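Local coordinates for protein beta-lactamase (Klebsiella pneumoniae, PDB 6K9T) that probably hydrolyses beta-lactam antibiotics as a class C serine enzyme, and is held here as a covalent acyl-enzyme with ring-opened cefotaxime, at residues A[152-157]-A[295-300]; A[124-129]-A[156-161]; A[267-272]-A[303-308]; A[66-71]-A[323-328]. All coordinates share one frame; numbering follows the deposited sequence.

How the contacts relate
Reading from the N terminus, 66-71 opens contact 4, the longest loop, which closes only at 323-328 and encloses the other three. Within it, contact 2 joins 124-129 to 156-161. Contact 1 starts on 152-157, sharing Y156 and S157 with contact 2, and runs to 295-300. Contact 3 pairs 267-272 with 303-308, so it crosses contact 1 along the chain. Contacts 1 and 3 tie together one end of the large antiparallel sheet, and contact 2 ties the loop before helix 134-143 to the start of helix 158-171. Contacts 1, 2 and 4 meet around the bound cefotaxime, an active site assembled from distant parts of one chain.

Contact 1 (A[152-157]-A[295-300]). With CEF (CEFOTAXIME, C3' cleaved, open, bound form), chain B.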
# COMPACT_ATOMS: atom_id res chain seq x y z
N THR A 152 -21.26 -1.15 -7.60
CA THR A 152 -21.83 0.13 -8.07
C THR A 152 -21.11 1.33 -7.50
O THR A 152 -21.12 2.41 -8.09
CB THR A 152 -23.34 0.28 -7.73
OG1 THR A 152 -23.53 0.17 -6.34
CG2 THR A 152 -24.15 -0.84 -8.42
N HIS A 153 -20.49 1.17 -6.32
CA HIS A 153 -19.85 2.28 -5.62
C HIS A 153 -18.52 1.87 -5.06
O HIS A 153 -18.28 0.67 -4.84
CB HIS A 153 -20.74 2.77 -4.48
CG HIS A 153 -21.99 3.46 -4.95
ND1 HIS A 153 -23.10 2.77 -5.39
CD2 HIS A 153 -22.30 4.77 -5.02
CE1 HIS A 153 -24.05 3.64 -5.73
NE2 HIS A 153 -23.59 4.86 -5.52
N ARG A 154 -17.65 2.85 -4.88
CA ARG A 154 -16.34 2.61 -4.29
C ARG A 154 -16.39 3.16 -2.87
O ARG A 154 -16.68 4.37 -2.64
CB ARG A 154 -15.25 3.28 -5.14
CG ARG A 154 -13.86 3.09 -4.51
CD ARG A 154 -12.82 3.80 -5.37
NE ARG A 154 -11.45 3.54 -4.91
CZ ARG A 154 -10.81 4.18 -3.95
NH1 ARG A 154 -11.44 5.11 -3.22
NH2 ARG A 154 -9.55 3.88 -3.69
N VAL A 155 -16.09 2.29 -1.90
CA VAL A 155 -15.93 2.65 -0.50
C VAL A 155 -14.61 2.01 -0.04
O VAL A 155 -14.57 0.79 0.12
CB VAL A 155 -17.10 2.19 0.37
CG1 VAL A 155 -16.85 2.49 1.86
CG2 VAL A 155 -18.41 2.85 -0.09
N TYR A 156 -13.60 2.81 0.17
CA TYR A 156 -12.32 2.24 0.63
C TYR A 156 -12.53 1.46 1.90
O TYR A 156 -13.21 1.97 2.83
CB TYR A 156 -11.31 3.36 0.83
CG TYR A 156 -9.92 2.93 1.08
CD1 TYR A 156 -9.52 2.48 2.32
CD2 TYR A 156 -8.96 3.06 0.09
CE1 TYR A 156 -8.18 2.17 2.60
CE2 TYR A 156 -7.61 2.74 0.37
CZ TYR A 156 -7.27 2.29 1.61
OH TYR A 156 -5.93 2.05 1.93
N SER A 157 -11.99 0.22 1.99
CA SER A 157 -12.32 -0.63 3.12
C SER A 157 -11.15 -1.46 3.63
O SER A 157 -10.59 -2.27 2.88
CB SER A 157 -13.51 -1.56 2.75
OG SER A 157 -13.80 -2.41 3.88
N ASN A 295 -6.23 11.53 -4.37
CA ASN A 295 -5.75 11.05 -3.07
C ASN A 295 -6.56 11.59 -1.90
O ASN A 295 -6.14 11.52 -0.76
CB ASN A 295 -4.26 11.41 -2.90
CG ASN A 295 -3.36 10.42 -3.64
OD1 ASN A 295 -3.12 9.34 -3.14
ND2 ASN A 295 -2.97 10.74 -4.85
N ASP A 296 -7.77 12.03 -2.18
CA ASP A 296 -8.72 12.40 -1.14
C ASP A 296 -10.02 11.59 -1.27
O ASP A 296 -11.12 12.13 -1.21
CB ASP A 296 -8.99 13.88 -1.20
CG ASP A 296 -9.71 14.40 0.02
OD1 ASP A 296 -9.71 13.71 1.06
OD2 ASP A 296 -10.30 15.50 -0.10
N MET A 297 -9.87 10.28 -1.41
CA MET A 297 -11.03 9.40 -1.65
C MET A 297 -11.16 8.29 -0.64
O MET A 297 -11.85 7.28 -0.94
CB MET A 297 -10.92 8.77 -3.02
CG MET A 297 -11.01 9.79 -4.18
SD MET A 297 -10.82 8.96 -5.80
CE MET A 297 -12.41 8.11 -5.91
N ALA A 298 -10.53 8.39 0.51
CA ALA A 298 -10.47 7.23 1.39
C ALA A 298 -11.70 7.18 2.29
O ALA A 298 -11.95 6.13 2.81
CB ALA A 298 -9.21 7.24 2.21
N MET A 299 -12.43 8.28 2.51
CA MET A 299 -13.42 8.20 3.58
C MET A 299 -14.80 8.43 3.09
O MET A 299 -15.75 8.35 3.93
CB MET A 299 -13.10 9.19 4.72
CG MET A 299 -11.87 8.75 5.49
SD MET A 299 -11.61 9.90 6.83
CE MET A 299 -11.06 11.39 6.03
N THR A 300 -14.99 8.73 1.83
CA THR A 300 -16.35 8.92 1.30
C THR A 300 -16.68 7.90 0.20
O THR A 300 -15.81 7.38 -0.47
CB THR A 300 -16.48 10.32 0.73
OG1 THR A 300 -15.46 10.50 -0.27
CG2 THR A 300 -16.29 11.34 1.88
S1 CEF B . -7.80 4.50 6.77
C1 CEF B . -8.40 5.78 5.83
C2 CEF B . -7.58 7.10 5.87
C3 CEF B . -8.00 8.35 5.45
C4 CEF B . -5.98 6.79 6.08
C5 CEF B . -4.92 7.86 6.07
O1 CEF B . -5.09 8.99 6.63
O2 CEF B . -3.87 7.56 5.45
N1 CEF B . -5.45 5.43 6.21
C6 CEF B . -6.32 4.30 6.02
C7 CEF B . -5.47 3.10 6.57
C8 CEF B . -4.36 3.05 5.61
O3 CEF B . -3.27 3.57 5.84
N2 CEF B . -4.95 3.40 7.86
C9 CEF B . -5.69 2.95 8.97
O4 CEF B . -6.69 2.29 8.79
C10 CEF B . -5.18 3.37 10.31
N3 CEF B . -4.77 2.57 11.24
O5 CEF B . -4.80 1.24 11.08
C11 CEF B . -3.99 0.73 12.14
C12 CEF B . -5.10 4.86 10.50
C13 CEF B . -5.30 5.91 9.52
S2 CEF B . -5.08 7.28 10.27
C14 CEF B . -4.72 6.87 11.75
N4 CEF B . -4.43 7.77 12.80
N5 CEF B . -4.73 5.45 11.89
O HOH W 1 -14.33 4.60 3.04
O HOH W 2 -13.80 5.62 -0.27
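Y156 and A298 have the nearest CA atoms across the contact, and the Y156 methylene is what touches: its CB lies 3.5 Å from A298 O. The ring then turns away from the loop, because CG is anti to the backbone N (chi1 -171°), and its hydroxyl is carried to the lysine side chains of K74 and K321, where both NZ atoms bond to it. H119 stacks on the same ring. The methyl group of A298 packs against the ligand, with CB 3.6 Å from C3 of the opened cefotaxime.

Alongside this, the extended side chain of R154 crosses that of M297 at about a right angle. The NH1 of R154 approaches M297 O at 3.2 Å near the guanidinium plane, but the bond is bent (127°) and weak. The stronger partners of the arginine lie elsewhere: NE bonds to Q275 and NH2 forms a salt bridge with E280, which together fix the rotation of the flat group.

Water fills in where the backbones stand apart. One molecule donates to Y156 O (2.9 Å) and to A298 O (2.8 Å), bridging carbonyl to carbonyl. A second accepts from Y156 N at 2.9 Å and sits beside the carbonyls of M297 and T300. The loop is thus joined to the active-site tyrosine largely through water and backbone atoms.

In the fold, strand 153-154 is the outermost strand of the large sheet, beside strand 302-311, and leads into helix 158-171, while 295-300 links helix 288-294 to strand 302-311.

Contact 2 (A[124-129]-A[156-161]). With CEF (CEFOTAXIME, C3' cleaved, open, bound form), chain B.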
# COMPACT_ATOMS: atom_id res chain seq x y z
N GLN A 124 -17.68 -1.22 5.05
CA GLN A 124 -17.30 0.09 5.58
C GLN A 124 -15.79 0.20 5.76
O GLN A 124 -15.03 -0.79 5.63
CB GLN A 124 -18.01 0.34 6.92
CG GLN A 124 -17.53 -0.61 8.05
CD GLN A 124 -18.14 -0.32 9.38
OE1 GLN A 124 -18.87 -1.15 9.94
NE2 GLN A 124 -17.86 0.83 9.91
N LEU A 125 -15.33 1.41 5.99
CA LEU A 125 -13.89 1.62 6.14
C LEU A 125 -13.22 0.83 7.25
O LEU A 125 -12.23 0.15 7.03
CB LEU A 125 -13.66 3.11 6.36
CG LEU A 125 -12.23 3.57 6.55
CD1 LEU A 125 -11.34 3.06 5.38
CD2 LEU A 125 -12.23 5.09 6.57
N PHE A 126 -13.72 0.94 8.48
CA PHE A 126 -13.08 0.37 9.65
C PHE A 126 -13.78 -0.85 10.19
O PHE A 126 -15.01 -0.90 10.26
CB PHE A 126 -12.97 1.45 10.76
CG PHE A 126 -12.09 2.60 10.39
CD1 PHE A 126 -10.75 2.37 10.12
CD2 PHE A 126 -12.57 3.91 10.38
CE1 PHE A 126 -9.92 3.40 9.79
CE2 PHE A 126 -11.75 4.96 10.00
CZ PHE A 126 -10.42 4.73 9.75
N MET A 127 -12.97 -1.81 10.60
CA MET A 127 -13.45 -2.95 11.35
C MET A 127 -14.16 -2.46 12.60
O MET A 127 -13.60 -1.62 13.32
CB MET A 127 -12.26 -3.85 11.74
CG MET A 127 -12.71 -5.16 12.38
SD MET A 127 -13.42 -6.30 11.17
CE MET A 127 -12.01 -6.83 10.21
N PRO A 128 -15.35 -3.02 12.89
CA PRO A 128 -16.04 -2.66 14.16
C PRO A 128 -15.10 -2.95 15.35
O PRO A 128 -14.50 -4.00 15.38
CB PRO A 128 -17.27 -3.57 14.18
CG PRO A 128 -17.59 -3.77 12.70
CD PRO A 128 -16.19 -3.87 12.03
N GLU A 129 -15.01 -2.01 16.30
CA GLU A 129 -14.04 -2.11 17.39
C GLU A 129 -14.20 -3.37 18.26
O GLU A 129 -13.22 -3.92 18.75
CB GLU A 129 -14.13 -0.87 18.28
CG GLU A 129 -13.10 -0.86 19.38
CD GLU A 129 -13.12 0.41 20.22
OE1 GLU A 129 -13.97 1.32 19.97
OE2 GLU A 129 -12.28 0.49 21.14
N TYR A 156 -13.60 2.81 0.17
CA TYR A 156 -12.32 2.24 0.63
C TYR A 156 -12.53 1.46 1.90
O TYR A 156 -13.21 1.97 2.83
CB TYR A 156 -11.31 3.36 0.83
CG TYR A 156 -9.92 2.93 1.08
CD1 TYR A 156 -9.52 2.48 2.32
CD2 TYR A 156 -8.96 3.06 0.09
CE1 TYR A 156 -8.18 2.17 2.60
CE2 TYR A 156 -7.61 2.74 0.37
CZ TYR A 156 -7.27 2.29 1.61
OH TYR A 156 -5.93 2.05 1.93
N SER A 157 -11.99 0.22 1.99
CA SER A 157 -12.32 -0.63 3.12
C SER A 157 -11.15 -1.46 3.63
O SER A 157 -10.59 -2.27 2.88
CB SER A 157 -13.51 -1.56 2.75
OG SER A 157 -13.80 -2.41 3.88
N ASN A 158 -10.85 -1.33 4.93
CA ASN A 158 -9.90 -2.26 5.56
C ASN A 158 -10.49 -3.66 5.67
O ASN A 158 -9.76 -4.64 5.61
CB ASN A 158 -9.53 -1.80 6.99
CG ASN A 158 -8.61 -0.61 7.02
OD1 ASN A 158 -7.85 -0.35 6.08
ND2 ASN A 158 -8.56 0.05 8.18
N ILE A 159 -11.81 -3.78 5.83
CA ILE A 159 -12.46 -5.07 6.02
C ILE A 159 -12.41 -5.83 4.70
O ILE A 159 -12.01 -7.02 4.64
CB ILE A 159 -13.92 -4.91 6.41
CG1 ILE A 159 -14.07 -3.97 7.60
CG2 ILE A 159 -14.50 -6.32 6.74
CD1 ILE A 159 -15.54 -3.78 8.03
N GLY A 160 -12.74 -5.17 3.59
CA GLY A 160 -12.68 -5.84 2.29
C GLY A 160 -11.26 -6.30 1.97
O GLY A 160 -11.04 -7.42 1.46
N THR A 161 -10.28 -5.46 2.30
CA THR A 161 -8.90 -5.87 2.07
C THR A 161 -8.53 -7.09 2.89
O THR A 161 -7.79 -7.99 2.41
CB THR A 161 -7.96 -4.69 2.41
OG1 THR A 161 -8.40 -3.54 1.65
CG2 THR A 161 -6.54 -5.06 1.94
S1 CEF B . -7.80 4.50 6.77
C1 CEF B . -8.40 5.78 5.83
C2 CEF B . -7.58 7.10 5.87
C3 CEF B . -8.00 8.35 5.45
C4 CEF B . -5.98 6.79 6.08
C5 CEF B . -4.92 7.86 6.07
O1 CEF B . -5.09 8.99 6.63
O2 CEF B . -3.87 7.56 5.45
N1 CEF B . -5.45 5.43 6.21
C6 CEF B . -6.32 4.30 6.02
C7 CEF B . -5.47 3.10 6.57
C8 CEF B . -4.36 3.05 5.61
O3 CEF B . -3.27 3.57 5.84
N2 CEF B . -4.95 3.40 7.86
C9 CEF B . -5.69 2.95 8.97
O4 CEF B . -6.69 2.29 8.79
C10 CEF B . -5.18 3.37 10.31
N3 CEF B . -4.77 2.57 11.24
O5 CEF B . -4.80 1.24 11.08
C11 CEF B . -3.99 0.73 12.14
C12 CEF B . -5.10 4.86 10.50
C13 CEF B . -5.30 5.91 9.52
S2 CEF B . -5.08 7.28 10.27
C14 CEF B . -4.72 6.87 11.75
N4 CEF B . -4.43 7.77 12.80
N5 CEF B . -4.73 5.45 11.89
O HOH W 3 -10.05 -1.41 10.39
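S157 and Q124 illustrate how one hydroxyl can serve two tasks. S157 OG, turned opposite the backbone N (chi1 179°), donates to Q124 O at 2.7 Å from outside the carbonyl plane and accepts from the first turn of the helix. The straight bond from G160 N (3.0 Å, 173°) makes it an N-cap, with a weaker one from I159 N. One residue on, N158 N donates to L125 O at 2.9 Å, so consecutive loop carbonyls each receive a donor from the helix start. S157 O is taken by both N and OG1 of T161.

N158 ND2 points almost straight at the cefotaxime carbonyl O4 (3.0 Å, 172°) and also donates to a water that accepts from M127 N, while OD1 is met by K74 NZ. F126 lies beside this amide and presents its ring edge to O4. Together with Y156, N158 matches the Y-x-N motif of class C enzymes.

L125 CD1 meets the ring edge of Y156 at CD1 (3.6 Å), and I159 CD1 reaches Q124 CG at 3.7 Å. In the chain the loop follows helix 113-117 and precedes helix 134-143, M127 touching L137 and P128 touching Y140 of the latter, and it rests on the N terminus of helix 158-171.

Contact 3 (A[267-272]-A[303-308]); sequences YFKSGE and VATPIV
Strands 266-270 and 302-311 run antiparallel near one end of the large sheet, and the K269-T305 pair is a regular hydrogen-bonded pair within it. K269 N donates to T305 O and T305 N returns a bond to K269 O, each 2.9 Å long. The same K269 O also takes the T305 hydroxyl, OG1 coming from above the carbonyl plane at 3.2 Å. With chi1 at 57°, OG1 is set between the backbone N and carbonyl carbon and can reach across to the neighbouring strand.

F268 and P306 form the adjoining non-hydrogen-bonded pair, a place where the missing N-H of proline costs the ladder nothing. The F268 ring meets P306 through CD2, 3.7 Å from P306 CA, and the methyl group of A304 touches the same atom, CD2. On the face carrying K269 and T305, the K269 methylene CG lies 3.8 Å from I307 CD1.

Beyond the pairs, I307 N bonds to Y267 O, and S270 OG donates to V303 O at 2.7 Å while also bonding to S302 OG. Y267 and F268 both face Q275 on the other side, a classic beta bulge.

Backbone bonding therefore carries the join, reinforced by one hydroxyl within the ladder, T305 OG1, and another at the S270 end, while a water shared by G271 N and V303 O prolongs the ladder where the strands part.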
# COMPACT_ATOMS: atom_id res chain seq x y z
N TYR A 267 -9.69 -1.88 -13.19
CA TYR A 267 -11.00 -2.51 -13.12
C TYR A 267 -12.19 -1.57 -12.96
O TYR A 267 -13.27 -1.94 -13.43
CB TYR A 267 -11.02 -3.52 -11.93
CG TYR A 267 -10.09 -4.68 -12.09
CD1 TYR A 267 -10.39 -5.70 -12.97
CD2 TYR A 267 -8.94 -4.79 -11.33
CE1 TYR A 267 -9.55 -6.77 -13.14
CE2 TYR A 267 -8.07 -5.85 -11.47
CZ TYR A 267 -8.40 -6.86 -12.33
OH TYR A 267 -7.61 -7.95 -12.51
N PHE A 268 -12.00 -0.40 -12.38
CA PHE A 268 -13.11 0.55 -12.21
C PHE A 268 -12.58 1.93 -12.40
O PHE A 268 -11.44 2.21 -12.01
CB PHE A 268 -13.77 0.45 -10.79
CG PHE A 268 -14.53 -0.82 -10.53
CD1 PHE A 268 -13.92 -1.97 -10.06
CD2 PHE A 268 -15.89 -0.86 -10.82
CE1 PHE A 268 -14.63 -3.13 -9.87
CE2 PHE A 268 -16.63 -2.04 -10.61
CZ PHE A 268 -16.03 -3.18 -10.12
N LYS A 269 -13.38 2.84 -12.91
CA LYS A 269 -13.11 4.27 -12.83
C LYS A 269 -13.92 4.87 -11.72
O LYS A 269 -15.10 4.49 -11.53
CB LYS A 269 -13.49 4.97 -14.14
CG LYS A 269 -12.63 4.56 -15.32
CD LYS A 269 -12.97 5.41 -16.54
CE LYS A 269 -12.67 6.89 -16.28
NZ LYS A 269 -11.21 7.13 -16.04
N SER A 270 -13.34 5.78 -10.98
CA SER A 270 -14.12 6.46 -9.95
C SER A 270 -13.46 7.83 -9.80
O SER A 270 -12.25 7.92 -9.53
CB SER A 270 -14.12 5.68 -8.63
OG SER A 270 -15.07 6.29 -7.75
N GLY A 271 -14.21 8.92 -9.96
CA GLY A 271 -13.60 10.24 -9.88
C GLY A 271 -12.46 10.37 -10.87
O GLY A 271 -12.58 9.98 -12.04
N GLU A 272 -11.32 10.83 -10.35
CA GLU A 272 -10.15 11.07 -11.20
C GLU A 272 -9.30 9.82 -11.39
O GLU A 272 -8.38 9.81 -12.20
CB GLU A 272 -9.27 12.20 -10.59
CG GLU A 272 -10.02 13.55 -10.47
CD GLU A 272 -10.39 14.14 -11.82
OE1 GLU A 272 -9.66 13.89 -12.79
OE2 GLU A 272 -11.42 14.86 -11.90
N VAL A 303 -19.25 6.96 -6.93
CA VAL A 303 -19.76 6.07 -7.97
C VAL A 303 -18.60 5.34 -8.63
O VAL A 303 -17.55 5.95 -8.82
CB VAL A 303 -20.54 6.89 -8.99
CG1 VAL A 303 -20.79 6.05 -10.25
CG2 VAL A 303 -21.82 7.36 -8.31
N ALA A 304 -18.74 4.03 -8.88
CA ALA A 304 -17.69 3.26 -9.55
C ALA A 304 -18.26 2.76 -10.85
O ALA A 304 -19.40 2.23 -10.90
CB ALA A 304 -17.28 2.08 -8.67
N THR A 305 -17.50 2.89 -11.91
CA THR A 305 -17.93 2.42 -13.22
C THR A 305 -16.98 1.32 -13.70
O THR A 305 -15.78 1.53 -13.76
CB THR A 305 -17.97 3.57 -14.23
OG1 THR A 305 -16.68 4.17 -14.31
CG2 THR A 305 -18.91 4.64 -13.76
N PRO A 306 -17.45 0.14 -13.99
CA PRO A 306 -16.58 -0.95 -14.43
C PRO A 306 -15.85 -0.64 -15.72
O PRO A 306 -16.39 0.08 -16.60
CB PRO A 306 -17.52 -2.14 -14.64
CG PRO A 306 -18.85 -1.67 -14.09
CD PRO A 306 -18.89 -0.24 -14.06
N ILE A 307 -14.61 -1.16 -15.82
CA ILE A 307 -13.86 -1.17 -17.07
C ILE A 307 -13.86 -2.60 -17.57
O ILE A 307 -13.26 -3.51 -16.98
CB ILE A 307 -12.42 -0.66 -16.84
CG1 ILE A 307 -12.44 0.74 -16.24
CG2 ILE A 307 -11.70 -0.64 -18.18
CD1 ILE A 307 -11.04 1.12 -15.73
N VAL A 308 -14.62 -2.88 -18.65
CA VAL A 308 -14.73 -4.26 -19.11
C VAL A 308 -14.74 -4.28 -20.62
O VAL A 308 -15.60 -3.60 -21.21
CB VAL A 308 -16.04 -4.95 -18.56
CG1 VAL A 308 -16.32 -6.25 -19.25
CG2 VAL A 308 -15.97 -5.14 -17.03
O HOH W 4 -13.35 -5.03 -14.73
O HOH W 5 -17.11 8.55 -10.15

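Contact 4 (A[66-71]-A[323-328]); sequences LFEVGS and GSTNGF. With CEF (CEFOTAXIME, C3' cleaved, open, bound form), chain B.
S71 N and S324 N, from two distant segments, grip one atom, the acyl carbonyl oxygen O3 of the bound cefotaxime. The bond from S324 N to O3 is 2.8 Å long and nearly straight (167°); that from S71 N to O3, also 2.8 Å, is more bent (132°). S71 OG is joined covalently to C8, and the two N-H bonds to O3 hold the carbonyl in one orientation and would probably polarise it. S324 does more: its O accepts from the cefotaxime N2, and its OG donates to the carboxylate O2 at 2.6 Å, while R355 bonds to that OG in turn. N326 OD1 receives the ligand's N4.

Behind this first shell, E68 bridges to T325 and F328. T325 OG1, lying between its backbone N and carbonyl carbon (chi1 63°), is turned to E68 OE1 and donates to it at 2.8 Å, nearly along the C-O axis; OE2 is taken by Y205 and by V218 N. The CB of E68 lies over the F328 ring, 3.8 Å from its centroid in a CH-pi contact, and F67 CD2 sits at that ring's edge. G323 and G70 bring the backbones together without side chains between them, V69 O meeting G323 CA at 3.5 Å.

Two N-H groups around an acyl carbonyl, one from the nucleophilic serine and one from the strand just beyond the K-T-G motif that ends at G323, form the oxyanion hole of the serine beta-lactamases.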
# COMPACT_ATOMS: atom_id res chain seq x y z
N LEU A 66 13.22 0.69 10.23
CA LEU A 66 11.90 0.16 9.87
C LEU A 66 10.84 1.16 10.26
O LEU A 66 10.80 1.68 11.38
CB LEU A 66 11.61 -1.14 10.62
CG LEU A 66 12.57 -2.27 10.33
CD1 LEU A 66 12.43 -3.27 11.45
CD2 LEU A 66 12.32 -2.90 8.98
N PHE A 67 9.93 1.43 9.30
CA PHE A 67 8.78 2.28 9.52
C PHE A 67 7.51 1.48 9.33
O PHE A 67 7.50 0.56 8.50
CB PHE A 67 8.76 3.40 8.48
CG PHE A 67 9.88 4.43 8.60
CD1 PHE A 67 11.11 4.19 8.04
CD2 PHE A 67 9.62 5.66 9.22
CE1 PHE A 67 12.11 5.15 8.16
CE2 PHE A 67 10.62 6.61 9.34
CZ PHE A 67 11.85 6.39 8.80
N GLU A 68 6.46 1.84 10.04
CA GLU A 68 5.12 1.32 9.70
C GLU A 68 4.64 1.92 8.40
O GLU A 68 4.76 3.15 8.23
CB GLU A 68 4.12 1.63 10.80
CG GLU A 68 4.52 0.98 12.13
CD GLU A 68 3.70 1.39 13.27
OE1 GLU A 68 2.67 2.12 13.15
OE2 GLU A 68 4.06 0.96 14.40
N VAL A 69 4.12 1.13 7.47
CA VAL A 69 3.65 1.73 6.23
C VAL A 69 2.16 1.71 6.12
O VAL A 69 1.60 2.11 5.08
CB VAL A 69 4.35 1.07 5.03
CG1 VAL A 69 5.85 1.27 5.13
CG2 VAL A 69 3.92 -0.38 4.88
N GLY A 70 1.45 1.25 7.13
CA GLY A 70 -0.01 1.33 7.13
C GLY A 70 -0.60 0.73 5.88
O GLY A 70 -0.29 -0.42 5.53
N SER A 71 -1.47 1.50 5.23
CA SER A 71 -2.23 0.97 4.11
C SER A 71 -1.45 0.61 2.88
O SER A 71 -2.00 0.03 1.94
CB SER A 71 -3.32 1.94 3.74
OG SER A 71 -4.34 2.01 4.74
N GLY A 323 -0.27 5.44 2.86
CA GLY A 323 -0.59 4.66 4.05
C GLY A 323 -0.33 5.50 5.27
O GLY A 323 0.57 6.33 5.32
N SER A 324 -1.08 5.25 6.34
CA SER A 324 -0.87 5.96 7.61
C SER A 324 -1.22 5.06 8.77
O SER A 324 -2.06 4.17 8.64
CB SER A 324 -1.71 7.21 7.73
OG SER A 324 -1.54 8.06 6.58
N THR A 325 -0.57 5.29 9.90
CA THR A 325 -1.01 4.73 11.18
C THR A 325 -1.02 5.86 12.17
O THR A 325 -0.73 6.99 11.81
CB THR A 325 -0.11 3.65 11.68
OG1 THR A 325 1.21 4.18 11.94
CG2 THR A 325 0.01 2.51 10.64
N ASN A 326 -1.34 5.57 13.43
CA ASN A 326 -1.33 6.64 14.43
C ASN A 326 -0.04 7.42 14.53
O ASN A 326 -0.06 8.62 14.81
CB ASN A 326 -1.65 6.05 15.81
CG ASN A 326 -3.08 5.74 15.98
OD1 ASN A 326 -3.95 6.29 15.30
ND2 ASN A 326 -3.37 4.87 16.95
N GLY A 327 1.06 6.78 14.23
CA GLY A 327 2.38 7.42 14.40
C GLY A 327 3.15 7.62 13.10
O GLY A 327 4.25 8.10 13.18
N PHE A 328 2.59 7.19 11.95
CA PHE A 328 3.41 7.14 10.74
C PHE A 328 2.66 7.62 9.49
O PHE A 328 1.41 7.49 9.40
CB PHE A 328 3.91 5.71 10.45
CG PHE A 328 4.93 5.21 11.45
CD1 PHE A 328 4.52 4.63 12.65
CD2 PHE A 328 6.30 5.19 11.13
CE1 PHE A 328 5.50 4.08 13.51
CE2 PHE A 328 7.24 4.67 12.02
CZ PHE A 328 6.80 4.12 13.19
S1 CEF B . -7.80 4.50 6.77
C1 CEF B . -8.40 5.78 5.83
C2 CEF B . -7.58 7.10 5.87
C3 CEF B . -8.00 8.35 5.45
C4 CEF B . -5.98 6.79 6.08
C5 CEF B . -4.92 7.86 6.07
O1 CEF B . -5.09 8.99 6.63
O2 CEF B . -3.87 7.56 5.45
N1 CEF B . -5.45 5.43 6.21
C6 CEF B . -6.32 4.30 6.02
C7 CEF B . -5.47 3.10 6.57
C8 CEF B . -4.36 3.05 5.61
O3 CEF B . -3.27 3.57 5.84
N2 CEF B . -4.95 3.40 7.86
C9 CEF B . -5.69 2.95 8.97
O4 CEF B . -6.69 2.29 8.79
C10 CEF B . -5.18 3.37 10.31
N3 CEF B . -4.77 2.57 11.24
O5 CEF B . -4.80 1.24 11.08
C11 CEF B . -3.99 0.73 12.14
C12 CEF B . -5.10 4.86 10.50
C13 CEF B . -5.30 5.91 9.52
S2 CEF B . -5.08 7.28 10.27
C14 CEF B . -4.72 6.87 11.75
N4 CEF B . -4.43 7.77 12.80
N5 CEF B . -4.73 5.45 11.89